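Local coordinates for CS6 fimbrial subunit B, CS6 fimbrial subunit A (Escherichia coli, PDB 4B9G), which forms a pilin subunit of the CS6 fimbriae with which enterotoxigenic Escherichia coli probably attaches to host cells, here complemented by a donor strand of its partner subunit, at residues A[53-58]-A[64-69]; A[36-41]-A[78-83]; A[21-26]-A[132-137]; A[41-46]-A[136-141]. All blocks are in the same frame, centred on the assembly; numbering follows the deposited sequence.

Interaction 1. Residues A[53-58]-A[64-69]; sequences KIVPTD and GQQIGK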
loop_
_atom_site.group_PDB
_atom_site.type_symbol
_atom_site.label_atom_id
_atom_site.label_comp_id
_atom_site.label_asym_id
_atom_site.label_seq_id
_atom_site.Cartn_x
_atom_site.Cartn_y
_atom_site.Cartn_z
ATOM N N LYS A 53 -8.064 1.580 6.974
ATOM C CA LYS A 53 -6.715 2.100 6.989
ATOM C C LYS A 53 -5.866 1.267 6.052
ATOM O O LYS A 53 -5.930 0.035 6.097
ATOM C CB LYS A 53 -6.113 2.071 8.368
ATOM C CG LYS A 53 -4.754 2.543 8.565
ATOM C CD LYS A 53 -4.257 2.484 9.964
ATOM C CE LYS A 53 -2.958 3.054 10.195
ATOM N NZ LYS A 53 -2.585 2.840 11.608
ATOM N N ILE A 54 -5.065 1.935 5.229
ATOM C CA ILE A 54 -4.156 1.246 4.313
ATOM C C ILE A 54 -2.866 2.059 4.235
ATOM O O ILE A 54 -2.857 3.169 3.699
ATOM C CB ILE A 54 -4.832 0.982 2.937
ATOM C CG1 ILE A 54 -3.835 0.335 1.987
ATOM C CG2 ILE A 54 -5.467 2.242 2.327
ATOM C CD1 ILE A 54 -4.454 -0.166 0.712
ATOM N N VAL A 55 -1.793 1.578 4.788
ATOM C CA VAL A 55 -0.556 2.250 5.009
ATOM C C VAL A 55 0.643 1.287 4.951
ATOM O O VAL A 55 0.567 0.215 5.515
ATOM C CB VAL A 55 -0.606 3.064 6.340
ATOM C CG1 VAL A 55 -0.658 2.179 7.450
ATOM C CG2 VAL A 55 0.537 3.906 6.521
ATOM N N PRO A 56 1.726 1.659 4.230
ATOM C CA PRO A 56 2.892 0.772 4.298
ATOM C C PRO A 56 3.336 0.574 5.735
ATOM O O PRO A 56 3.308 1.500 6.546
ATOM C CB PRO A 56 3.943 1.544 3.494
ATOM C CG PRO A 56 3.114 2.430 2.558
ATOM C CD PRO A 56 1.960 2.849 3.394
ATOM N N THR A 57 3.779 -0.598 6.052
ATOM C CA THR A 57 4.400 -0.919 7.280
ATOM C C THR A 57 5.667 -0.118 7.460
ATOM O O THR A 57 6.393 0.181 6.530
ATOM C CB THR A 57 4.511 -2.415 7.337
ATOM O OG1 THR A 57 3.221 -2.942 6.915
ATOM C CG2 THR A 57 4.763 -2.832 8.651
ATOM N N ASP A 58 5.851 0.348 8.660
ATOM C CA ASP A 58 7.071 1.125 8.949
ATOM C C ASP A 58 7.256 2.411 8.117
ATOM O O ASP A 58 8.381 2.757 7.758
ATOM C CB ASP A 58 8.326 0.240 8.806
ATOM C CG ASP A 58 8.259 -1.026 9.655
ATOM O OD1 ASP A 58 7.607 -1.000 10.722
ATOM O OD2 ASP A 58 8.866 -2.046 9.257
ATOM N N GLY A 64 3.420 15.279 3.692
ATOM C CA GLY A 64 2.062 14.940 4.080
ATOM C C GLY A 64 1.651 13.496 3.801
ATOM O O GLY A 64 0.481 13.144 3.952
ATOM N N GLN A 65 2.598 12.656 3.403
ATOM C CA GLN A 65 2.304 11.294 2.969
ATOM C C GLN A 65 3.100 10.296 3.793
ATOM O O GLN A 65 4.242 10.558 4.172
ATOM C CB GLN A 65 2.656 11.124 1.484
ATOM C CG GLN A 65 1.899 12.070 0.602
ATOM C CD GLN A 65 2.261 11.895 -0.852
ATOM O OE1 GLN A 65 3.433 11.737 -1.197
ATOM N NE2 GLN A 65 1.259 11.922 -1.718
ATOM N N GLN A 66 2.514 9.114 3.975
ATOM C CA GLN A 66 3.195 7.978 4.580
ATOM C C GLN A 66 3.991 7.210 3.515
ATOM O O GLN A 66 3.444 6.521 2.665
ATOM C CB GLN A 66 2.191 7.046 5.244
ATOM C CG GLN A 66 1.486 7.701 6.414
ATOM C CD GLN A 66 2.469 8.298 7.401
ATOM O OE1 GLN A 66 3.322 7.585 7.945
ATOM N NE2 GLN A 66 2.390 9.613 7.616
ATOM N N ILE A 67 5.306 7.359 3.557
ATOM C CA ILE A 67 6.197 6.752 2.586
ATOM C C ILE A 67 6.684 5.399 3.097
ATOM O O ILE A 67 7.243 5.303 4.193
ATOM C CB ILE A 67 7.383 7.678 2.300
ATOM C CG1 ILE A 67 6.899 9.057 1.812
ATOM C CG2 ILE A 67 8.320 7.030 1.287
ATOM C CD1 ILE A 67 6.005 9.049 0.627
ATOM N N GLY A 68 6.454 4.345 2.318
ATOM C CA GLY A 68 6.973 3.024 2.611
ATOM C C GLY A 68 8.155 2.686 1.722
ATOM O O GLY A 68 8.492 3.415 0.785
ATOM N N LYS A 69 8.784 1.559 2.038
ATOM C CA LYS A 69 9.919 1.054 1.269
ATOM C C LYS A 69 9.677 -0.379 0.788
ATOM O O LYS A 69 9.149 -1.223 1.531
ATOM C CB LYS A 69 11.195 1.047 2.115
ATOM C CG LYS A 69 11.753 2.413 2.395
ATOM C CD LYS A 69 13.079 2.296 3.120
ATOM C CE LYS A 69 13.904 3.550 2.927
ATOM N NZ LYS A 69 13.862 4.462 4.090
HETATM O O HOH W 1 8.368 0.510 4.773
#
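Pro56 and Gly68 bring the two backbones to 5.0 Å between their CA atoms, where the axes of strands 53-56 and 65-69 pass 6.6 Å apart at 51°; with no backbone hydrogen bond joining the segments, these are crossing strands and not paired neighbours. Side chains and one water make the contact. The ring of Pro56 lies against the main chain of Gly68, its CB 3.5 Å from Gly68 CA, a tight approach over a residue that has no side chain to interpose. One residue earlier, Val55 reaches Gln66: with CG1 at a chi1 of 68°, Val55 CG2 falls anti to the backbone N and comes 3.8 Å from Gln66 CB, touching only the aliphatic base of the glutamine. The rest of Gln66 bends at chi2 (-52°), and its amide is held at both ends elsewhere, OE1 by Ser59 OG and NE2 by Thr61 OG1, which should fix its rotation. A water closes the far end, donating to Thr57 O at 2.7 Å and accepting from Lys69 N at 3.0 Å, so it ties the two main chains where they do not bond directly. All of this belongs to the CssB part of the engineered fusion. In its immunoglobulin-like pilin fold, strands 51-56 and 65-72 each pair antiparallel with strand 128-142, Val55 bonding through its backbone to Thr135, while 65-72 also pairs with 79-88, whose Tyr82 packs against Pro56.

Interaction 2. Residues A[36-41]-A[78-83]; sequences SQLYTV and QNMNYY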
loop_
_atom_site.group_PDB
_atom_site.type_symbol
_atom_site.label_atom_id
_atom_site.label_comp_id
_atom_site.label_asym_id
_atom_site.label_seq_id
_atom_site.Cartn_x
_atom_site.Cartn_y
_atom_site.Cartn_z
ATOM N N SER A 36 5.393 5.797 -11.264
ATOM C CA SER A 36 5.131 4.442 -11.686
ATOM C C SER A 36 4.465 3.631 -10.606
ATOM O O SER A 36 4.739 3.826 -9.427
ATOM C CB SER A 36 6.355 3.704 -12.188
ATOM O OG SER A 36 7.019 4.319 -13.208
ATOM N N GLN A 37 3.587 2.728 -11.034
ATOM C CA GLN A 37 2.933 1.841 -10.104
ATOM C C GLN A 37 3.810 0.631 -9.825
ATOM O O GLN A 37 4.212 -0.104 -10.734
ATOM C CB GLN A 37 1.586 1.366 -10.660
ATOM C CG GLN A 37 0.578 2.466 -10.874
ATOM C CD GLN A 37 -0.643 1.952 -11.596
ATOM O OE1 GLN A 37 -1.377 1.125 -11.077
ATOM N NE2 GLN A 37 -0.846 2.412 -12.813
ATOM N N LEU A 38 4.099 0.378 -8.548
ATOM C CA LEU A 38 4.939 -0.748 -8.135
ATOM C C LEU A 38 4.121 -2.012 -7.860
ATOM O O LEU A 38 4.601 -3.130 -8.112
ATOM C CB LEU A 38 5.753 -0.371 -6.918
ATOM C CG LEU A 38 6.657 0.852 -7.088
ATOM C CD1 LEU A 38 7.438 1.125 -5.791
ATOM C CD2 LEU A 38 7.600 0.715 -8.283
ATOM N N TYR A 39 2.926 -1.835 -7.316
ATOM C CA TYR A 39 1.958 -2.901 -7.103
ATOM C C TYR A 39 0.590 -2.244 -6.970
ATOM O O TYR A 39 0.499 -1.026 -6.755
ATOM C CB TYR A 39 2.313 -3.790 -5.899
ATOM C CG TYR A 39 2.260 -3.157 -4.525
ATOM C CD1 TYR A 39 1.066 -3.046 -3.834
ATOM C CD2 TYR A 39 3.414 -2.703 -3.901
ATOM C CE1 TYR A 39 1.022 -2.519 -2.540
ATOM C CE2 TYR A 39 3.386 -2.165 -2.613
ATOM C CZ TYR A 39 2.185 -2.089 -1.928
ATOM O OH TYR A 39 2.098 -1.598 -0.647
ATOM N N THR A 40 -0.457 -3.046 -7.081
ATOM C CA THR A 40 -1.812 -2.549 -6.841
ATOM C C THR A 40 -2.480 -3.449 -5.792
ATOM O O THR A 40 -2.004 -4.564 -5.472
ATOM C CB THR A 40 -2.571 -2.449 -8.114
ATOM O OG1 THR A 40 -2.105 -1.463 -9.025
ATOM C CG2 THR A 40 -2.880 -3.680 -8.669
ATOM N N VAL A 41 -3.559 -2.928 -5.232
ATOM C CA VAL A 41 -4.317 -3.564 -4.161
ATOM C C VAL A 41 -5.790 -3.503 -4.552
ATOM O O VAL A 41 -6.285 -2.437 -4.964
ATOM C CB VAL A 41 -4.135 -2.809 -2.828
ATOM C CG1 VAL A 41 -4.870 -3.528 -1.692
ATOM C CG2 VAL A 41 -2.656 -2.618 -2.510
ATOM N N GLN A 78 19.598 -1.294 -1.323
ATOM C CA GLN A 78 18.798 -0.828 -2.452
ATOM C C GLN A 78 17.321 -0.896 -2.102
ATOM O O GLN A 78 16.818 -1.951 -1.689
ATOM C CB GLN A 78 19.088 -1.681 -3.683
ATOM C CG GLN A 78 20.505 -1.561 -4.164
ATOM C CD GLN A 78 20.725 -2.271 -5.477
ATOM O OE1 GLN A 78 19.846 -2.325 -6.315
ATOM N NE2 GLN A 78 21.902 -2.818 -5.661
ATOM N N ASN A 79 16.618 0.220 -2.238
ATOM C CA ASN A 79 15.213 0.245 -1.880
ATOM C C ASN A 79 14.464 1.310 -2.679
ATOM O O ASN A 79 15.063 2.238 -3.234
ATOM C CB ASN A 79 15.058 0.451 -0.373
ATOM C CG ASN A 79 15.704 1.736 0.096
ATOM O OD1 ASN A 79 15.367 2.817 -0.368
ATOM N ND2 ASN A 79 16.683 1.618 0.968
ATOM N N MET A 80 13.151 1.122 -2.748
ATOM C CA MET A 80 12.236 2.007 -3.463
ATOM C C MET A 80 11.259 2.610 -2.468
ATOM O O MET A 80 10.621 1.883 -1.711
ATOM C CB MET A 80 11.461 1.209 -4.513
ATOM C CG MET A 80 12.346 0.515 -5.534
ATOM S SD MET A 80 11.329 -0.449 -6.654
ATOM C CE MET A 80 12.576 -1.115 -7.764
ATOM N N ASN A 81 11.109 3.928 -2.511
ATOM C CA ASN A 81 10.127 4.642 -1.719
ATOM C C ASN A 81 8.805 4.786 -2.474
ATOM O O ASN A 81 8.807 4.989 -3.692
ATOM C CB ASN A 81 10.631 6.048 -1.404
ATOM C CG ASN A 81 11.880 6.060 -0.571
ATOM O OD1 ASN A 81 12.070 5.223 0.287
ATOM N ND2 ASN A 81 12.744 7.029 -0.828
ATOM N N TYR A 82 7.678 4.725 -1.761
ATOM C CA TYR A 82 6.383 4.841 -2.416
ATOM C C TYR A 82 5.313 5.310 -1.441
ATOM O O TYR A 82 5.484 5.208 -0.231
ATOM C CB TYR A 82 5.955 3.507 -3.048
ATOM C CG TYR A 82 5.550 2.448 -2.053
ATOM C CD1 TYR A 82 6.486 1.623 -1.437
ATOM C CD2 TYR A 82 4.211 2.261 -1.729
ATOM C CE1 TYR A 82 6.097 0.648 -0.534
ATOM C CE2 TYR A 82 3.811 1.275 -0.841
ATOM C CZ TYR A 82 4.752 0.469 -0.248
ATOM O OH TYR A 82 4.327 -0.540 0.604
ATOM N N TYR A 83 4.187 5.770 -1.989
ATOM C CA TYR A 83 2.995 6.046 -1.199
ATOM C C TYR A 83 1.788 5.343 -1.837
ATOM O O TYR A 83 1.826 4.929 -3.009
ATOM C CB TYR A 83 2.707 7.551 -1.073
ATOM C CG TYR A 83 2.389 8.243 -2.358
ATOM C CD1 TYR A 83 1.091 8.310 -2.838
ATOM C CD2 TYR A 83 3.414 8.817 -3.110
ATOM C CE1 TYR A 83 0.827 8.963 -4.040
ATOM C CE2 TYR A 83 3.161 9.465 -4.295
ATOM C CZ TYR A 83 1.875 9.534 -4.760
ATOM O OH TYR A 83 1.591 10.203 -5.928
#
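Tyr39 and Tyr82 form an offset edge-to-face aromatic pair that is also joined by its hydroxyls, buried in the interior of the donor-strand-complemented immunoglobulin-like fold of this pilin. Strands 37-44 and 79-88 do not pair with each other here; both run antiparallel to strand 108-119, and Ala113 of that strand touches both tyrosines. The stacking geometry is measured by a centroid separation of 5.4 Å and a 73° angle between the ring planes, with the edge of Tyr39 turned to the face of Tyr82. Each ring is swung inward by a first torsion that sets CG between the backbone N and the carbonyl carbon (66° in Tyr39, 72° in Tyr82). Beside the pair, Leu38 points at the opposing strand, and its CD1 packs 3.9 Å from Tyr82 CB and 4.2 Å from Met80 CB. The chain turns a corner at Leu38, whose backbone bonds to both Val26 and Ala113. Strand 145-160, which carries the CssA donor segment of this engineered fusion, covers the same cluster: Val156 touches both tyrosines, and Thr158 and Ile160 touch Met80. The two hydroxyls share one hydrogen bond, which either could donate: Tyr82 OH lies near the plane of the Tyr39 ring, at its edge, 2.8 Å from Tyr39 OH.

Interaction 3. Residues A[21-26]-A[132-137]; sequences VRIIPV and GHLTVS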
loop_
_atom_site.group_PDB
_atom_site.type_symbol
_atom_site.label_atom_id
_atom_site.label_comp_id
_atom_site.label_asym_id
_atom_site.label_seq_id
_atom_site.Cartn_x
_atom_site.Cartn_y
_atom_site.Cartn_z
ATOM N N VAL A 21 -8.812 -8.906 0.554
ATOM C CA VAL A 21 -7.753 -8.147 -0.072
ATOM C C VAL A 21 -6.864 -9.004 -0.944
ATOM O O VAL A 21 -6.491 -10.112 -0.565
ATOM C CB VAL A 21 -6.885 -7.449 1.001
ATOM C CG1 VAL A 21 -5.832 -6.636 0.432
ATOM C CG2 VAL A 21 -7.691 -6.704 1.960
ATOM N N ARG A 22 -6.491 -8.484 -2.120
ATOM C CA ARG A 22 -5.480 -9.096 -2.962
ATOM C C ARG A 22 -4.444 -8.032 -3.371
ATOM O O ARG A 22 -4.770 -6.859 -3.586
ATOM C CB ARG A 22 -6.149 -9.705 -4.214
ATOM C CG ARG A 22 -5.323 -10.028 -5.392
ATOM C CD ARG A 22 -6.177 -10.794 -6.355
ATOM N NE ARG A 22 -6.844 -10.088 -7.455
ATOM C CZ ARG A 22 -6.394 -10.058 -8.706
ATOM N NH1 ARG A 22 -5.220 -10.582 -9.033
ATOM N NH2 ARG A 22 -7.149 -9.504 -9.645
ATOM N N ILE A 23 -3.199 -8.475 -3.520
ATOM C CA ILE A 23 -2.065 -7.674 -3.964
ATOM C C ILE A 23 -1.634 -8.166 -5.350
ATOM O O ILE A 23 -1.569 -9.383 -5.597
ATOM C CB ILE A 23 -0.871 -7.854 -3.024
ATOM C CG1 ILE A 23 -1.268 -7.656 -1.554
ATOM C CG2 ILE A 23 0.296 -6.967 -3.494
ATOM C CD1 ILE A 23 -1.782 -6.281 -1.213
ATOM N N ILE A 24 -1.347 -7.220 -6.248
ATOM C CA ILE A 24 -0.921 -7.521 -7.617
ATOM C C ILE A 24 0.404 -6.797 -7.894
ATOM O O ILE A 24 0.421 -5.586 -8.130
ATOM C CB ILE A 24 -1.969 -7.089 -8.674
ATOM C CG1 ILE A 24 -3.386 -7.517 -8.282
ATOM C CG2 ILE A 24 -1.581 -7.655 -10.033
ATOM C CD1 ILE A 24 -4.469 -7.078 -9.255
ATOM N N PRO A 25 1.547 -7.507 -7.823
ATOM C CA PRO A 25 2.834 -6.864 -8.150
ATOM C C PRO A 25 2.904 -6.411 -9.597
ATOM O O PRO A 25 2.313 -7.054 -10.464
ATOM C CB PRO A 25 3.866 -7.975 -7.883
ATOM C CG PRO A 25 3.161 -8.856 -6.866
ATOM C CD PRO A 25 1.736 -8.883 -7.315
ATOM N N VAL A 26 3.655 -5.337 -9.838
ATOM C CA VAL A 26 4.024 -4.917 -11.181
ATOM C C VAL A 26 5.475 -5.317 -11.411
ATOM O O VAL A 26 6.341 -5.182 -10.531
ATOM C CB VAL A 26 3.821 -3.399 -11.397
ATOM C CG1 VAL A 26 4.210 -2.973 -12.812
ATOM C CG2 VAL A 26 2.364 -3.016 -11.121
ATOM N N GLY A 132 8.216 -5.772 0.786
ATOM C CA GLY A 132 7.865 -5.122 2.040
ATOM C C GLY A 132 6.528 -5.639 2.529
ATOM O O GLY A 132 6.082 -6.715 2.100
ATOM N N HIS A 133 5.876 -4.857 3.392
ATOM C CA HIS A 133 4.557 -5.198 3.907
ATOM C C HIS A 133 3.667 -3.976 3.881
ATOM O O HIS A 133 4.144 -2.847 3.988
ATOM C CB HIS A 133 4.632 -5.724 5.335
ATOM C CG HIS A 133 5.249 -7.084 5.429
ATOM N ND1 HIS A 133 6.614 -7.269 5.434
ATOM C CD2 HIS A 133 4.705 -8.321 5.497
ATOM C CE1 HIS A 133 6.883 -8.560 5.504
ATOM N NE2 HIS A 133 5.744 -9.223 5.558
ATOM N N LEU A 134 2.368 -4.240 3.748
ATOM C CA LEU A 134 1.340 -3.213 3.710
ATOM C C LEU A 134 0.333 -3.529 4.814
ATOM O O LEU A 134 -0.234 -4.617 4.835
ATOM C CB LEU A 134 0.624 -3.254 2.362
ATOM C CG LEU A 134 -0.528 -2.274 2.206
ATOM C CD1 LEU A 134 -0.053 -0.818 2.121
ATOM C CD2 LEU A 134 -1.341 -2.651 0.995
ATOM N N THR A 135 0.107 -2.582 5.720
ATOM C CA THR A 135 -0.900 -2.729 6.760
ATOM C C THR A 135 -2.262 -2.327 6.201
ATOM O O THR A 135 -2.441 -1.219 5.692
ATOM C CB THR A 135 -0.611 -1.834 7.964
ATOM O OG1 THR A 135 0.669 -2.179 8.522
ATOM C CG2 THR A 135 -1.722 -1.949 9.007
ATOM N N VAL A 136 -3.229 -3.244 6.308
ATOM C CA VAL A 136 -4.631 -2.932 6.060
ATOM C C VAL A 136 -5.390 -3.256 7.337
ATOM O O VAL A 136 -5.208 -4.323 7.934
ATOM C CB VAL A 136 -5.221 -3.729 4.874
ATOM C CG1 VAL A 136 -6.683 -3.353 4.636
ATOM C CG2 VAL A 136 -4.387 -3.538 3.604
ATOM N N SER A 137 -6.212 -2.311 7.782
ATOM C CA SER A 137 -7.034 -2.490 8.969
ATOM C C SER A 137 -8.481 -2.122 8.652
ATOM O O SER A 137 -8.748 -1.182 7.901
ATOM C CB SER A 137 -6.539 -1.637 10.137
ATOM O OG SER A 137 -5.170 -1.909 10.390
#
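No flat group takes part where Val21 and Ile23 meet Val136 and Leu134; the guanidinium of Arg22, between the first two in sequence, belongs to the outward side of its strand, where Ile24 CD1 lies over one of its faces, 3.4 Å above the plane and offset toward the rim. The contact itself is purely aliphatic and spans the donor-strand groove of a complemented immunoglobulin-like pilin fold. Strands 21-28 and 128-142 run in opposite directions, with CA atoms 8.6 Å apart at Val21 and Val136 and 9.5 Å apart at Ile23 and Leu134. That spacing is about two strand widths, and no hydrogen bond crosses it. Between them in the pairing order comes strand 145-160, parallel to 21-28 and antiparallel to 128-142; it carries the CssA segment fused to CssB by design, and its Phe154 and Val156 touch Val21 and Leu134, respectively. Such a groove, flanked by the first and last strands of the subunit, is what a donor strand fills in fimbriae assembled by donor-strand complementation. With a donor strand in place, the side chains on its two borders still touch lightly, burying 112 Å² in all. Val21 CG2 stands 4.4 Å from Val136 CG1. A residue pair further along, the bend of Ile23 at chi2 (-62°) turns its branch end to the leucine, bringing Ile23 CD1 to 4.3 Å from Leu134 CD2.

Interaction 4. Residues A[41-46]-A[136-141]; sequences VEMTIP and VSFYSN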
loop_
_atom_site.group_PDB
_atom_site.type_symbol
_atom_site.label_atom_id
_atom_site.label_comp_id
_atom_site.label_asym_id
_atom_site.label_seq_id
_atom_site.Cartn_x
_atom_site.Cartn_y
_atom_site.Cartn_z
ATOM N N VAL A 41 -3.559 -2.928 -5.232
ATOM C CA VAL A 41 -4.317 -3.564 -4.161
ATOM C C VAL A 41 -5.790 -3.503 -4.552
ATOM O O VAL A 41 -6.285 -2.437 -4.964
ATOM C CB VAL A 41 -4.135 -2.809 -2.828
ATOM C CG1 VAL A 41 -4.870 -3.528 -1.692
ATOM C CG2 VAL A 41 -2.656 -2.618 -2.510
ATOM N N GLU A 42 -6.498 -4.624 -4.421
ATOM C CA GLU A 42 -7.939 -4.673 -4.684
ATOM C C GLU A 42 -8.627 -5.283 -3.482
ATOM O O GLU A 42 -8.137 -6.258 -2.908
ATOM C CB GLU A 42 -8.246 -5.450 -5.975
ATOM C CG GLU A 42 -7.471 -4.887 -7.178
ATOM C CD GLU A 42 -7.996 -5.310 -8.542
ATOM O OE1 GLU A 42 -8.787 -6.258 -8.635
ATOM O OE2 GLU A 42 -7.594 -4.697 -9.543
ATOM N N MET A 43 -9.763 -4.719 -3.084
ATOM C CA MET A 43 -10.524 -5.253 -1.955
ATOM C C MET A 43 -12.010 -4.981 -2.108
ATOM O O MET A 43 -12.417 -4.013 -2.717
ATOM C CB MET A 43 -10.047 -4.687 -0.623
ATOM C CG MET A 43 -10.302 -3.183 -0.444
ATOM S SD MET A 43 -9.687 -2.462 1.147
ATOM C CE MET A 43 -7.906 -2.532 0.951
ATOM N N THR A 44 -12.843 -5.858 -1.583
ATOM C CA THR A 44 -14.278 -5.517 -1.450
ATOM C C THR A 44 -14.563 -5.442 0.036
ATOM O O THR A 44 -14.121 -6.243 0.793
ATOM C CB THR A 44 -15.260 -6.493 -2.187
ATOM O OG1 THR A 44 -15.019 -6.451 -3.592
ATOM C CG2 THR A 44 -16.727 -6.120 -1.956
ATOM N N ILE A 45 -15.317 -4.464 0.446
ATOM C CA ILE A 45 -15.537 -4.230 1.863
ATOM C C ILE A 45 -16.580 -5.217 2.411
ATOM O O ILE A 45 -17.721 -5.223 1.936
ATOM C CB ILE A 45 -16.051 -2.798 2.020
ATOM C CG1 ILE A 45 -15.085 -1.791 1.353
ATOM C CG2 ILE A 45 -16.292 -2.494 3.482
ATOM C CD1 ILE A 45 -13.643 -1.846 1.821
ATOM N N PRO A 46 -16.225 -6.022 3.428
ATOM C CA PRO A 46 -17.219 -6.936 3.990
ATOM C C PRO A 46 -18.309 -6.190 4.732
ATOM O O PRO A 46 -18.109 -5.110 5.276
ATOM C CB PRO A 46 -16.408 -7.760 4.997
ATOM C CG PRO A 46 -14.990 -7.616 4.583
ATOM C CD PRO A 46 -14.894 -6.241 4.014
ATOM N N VAL A 136 -3.229 -3.244 6.308
ATOM C CA VAL A 136 -4.631 -2.932 6.060
ATOM C C VAL A 136 -5.390 -3.256 7.337
ATOM O O VAL A 136 -5.208 -4.323 7.934
ATOM C CB VAL A 136 -5.221 -3.729 4.874
ATOM C CG1 VAL A 136 -6.683 -3.353 4.636
ATOM C CG2 VAL A 136 -4.387 -3.538 3.604
ATOM N N SER A 137 -6.212 -2.311 7.782
ATOM C CA SER A 137 -7.034 -2.490 8.969
ATOM C C SER A 137 -8.481 -2.122 8.652
ATOM O O SER A 137 -8.748 -1.182 7.901
ATOM C CB SER A 137 -6.539 -1.637 10.137
ATOM O OG SER A 137 -5.170 -1.909 10.390
ATOM N N PHE A 138 -9.402 -2.895 9.233
ATOM C CA PHE A 138 -10.838 -2.693 9.108
ATOM C C PHE A 138 -11.400 -2.260 10.469
ATOM O O PHE A 138 -10.991 -2.781 11.512
ATOM C CB PHE A 138 -11.537 -3.994 8.702
ATOM C CG PHE A 138 -11.282 -4.451 7.275
ATOM C CD1 PHE A 138 -10.715 -3.634 6.310
ATOM C CD2 PHE A 138 -11.679 -5.720 6.896
ATOM C CE1 PHE A 138 -10.548 -4.085 4.994
ATOM C CE2 PHE A 138 -11.535 -6.164 5.596
ATOM C CZ PHE A 138 -10.970 -5.345 4.643
ATOM N N TYR A 139 -12.372 -1.347 10.442
ATOM C CA TYR A 139 -12.975 -0.763 11.640
ATOM C C TYR A 139 -14.491 -0.814 11.553
ATOM O O TYR A 139 -15.077 -0.736 10.461
ATOM C CB TYR A 139 -12.587 0.716 11.800
ATOM C CG TYR A 139 -11.102 0.922 11.897
ATOM C CD1 TYR A 139 -10.323 0.965 10.744
ATOM C CD2 TYR A 139 -10.459 1.050 13.125
ATOM C CE1 TYR A 139 -8.959 1.118 10.806
ATOM C CE2 TYR A 139 -9.071 1.211 13.188
ATOM C CZ TYR A 139 -8.330 1.236 12.017
ATOM O OH TYR A 139 -6.962 1.395 12.022
ATOM N N SER A 140 -15.127 -0.874 12.715
ATOM C CA SER A 140 -16.547 -0.589 12.833
ATOM C C SER A 140 -16.679 0.750 13.568
ATOM O O SER A 140 -15.842 1.073 14.393
ATOM C CB SER A 140 -17.210 -1.674 13.658
ATOM O OG SER A 140 -16.715 -1.622 14.980
ATOM N N ASN A 141 -17.692 1.513 13.345
ATOM C CA ASN A 141 -17.895 2.748 14.024
ATOM C C ASN A 141 -19.314 2.707 14.530
ATOM O O ASN A 141 -20.212 2.991 13.798
ATOM C CB ASN A 141 -17.500 3.960 13.188
ATOM C CG ASN A 141 -17.635 5.273 13.965
ATOM O OD1 ASN A 141 -18.739 5.677 14.323
ATOM N ND2 ASN A 141 -16.527 5.909 14.232
#
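Met43 and Pro46 meet Val136 and Phe138 in apolar packing across the interior of the immunoglobulin-like sandwich, with the CA atoms of Met43 and Val136 10.2 Å apart and no hydrogen bond between the segments. The side chains of Met43 and Val136 run antiparallel alongside one another: the methionine bends at chi3 (69°), and its CE ends 4.0 Å from Val136 CG1, the methyl that lies anti to its own backbone N (chi1 -179°). The sulfur approaches Phe138 at the ring's edge and near its plane, Met43 SD standing 4.3 Å from Phe138 CE1. Around this first shell, Tyr109 and Phe111 of strand 108-119 pack on Met43, as does Val21 of strand 21-28. Backbone bonding of Met43 to Tyr109 and of Val41 to Phe111 sets the methionine's strand in place, and Val52 of strand 51-56 lies against Phe138 and Ile45. All four segment residues in contact belong to the CssB part of the fusion. At another part of the phenylalanine ring, the proline, beyond the end of strand 41-44, crosses at about a right angle, with Pro46 CD 3.7 Å from Phe138 CE2.

How the interactions relate
Interactions 1, 2 and 4 are buried, whereas interaction 3 is only partly so, lying beside the donor strand with an exposed arginine on the outer side of its strand. Interactions 3 and 4 share Val136, which touches Val21 in one and Met43 in the other; interaction 2 uses the start of strand 37-44 and interaction 4 its end and the residues just after, meeting at Val41, with centres about 21 Å apart. Chemistry varies with place: interactions 3 and 4 are wholly apolar, interaction 2 adds a hydroxyl pair within aromatic packing, and interaction 1 bridges crossing backbones by water. Interactions 1 and 2 are joined directly, Gly68 N lying 2.9 Å from Tyr82 O in a probable hydrogen bond.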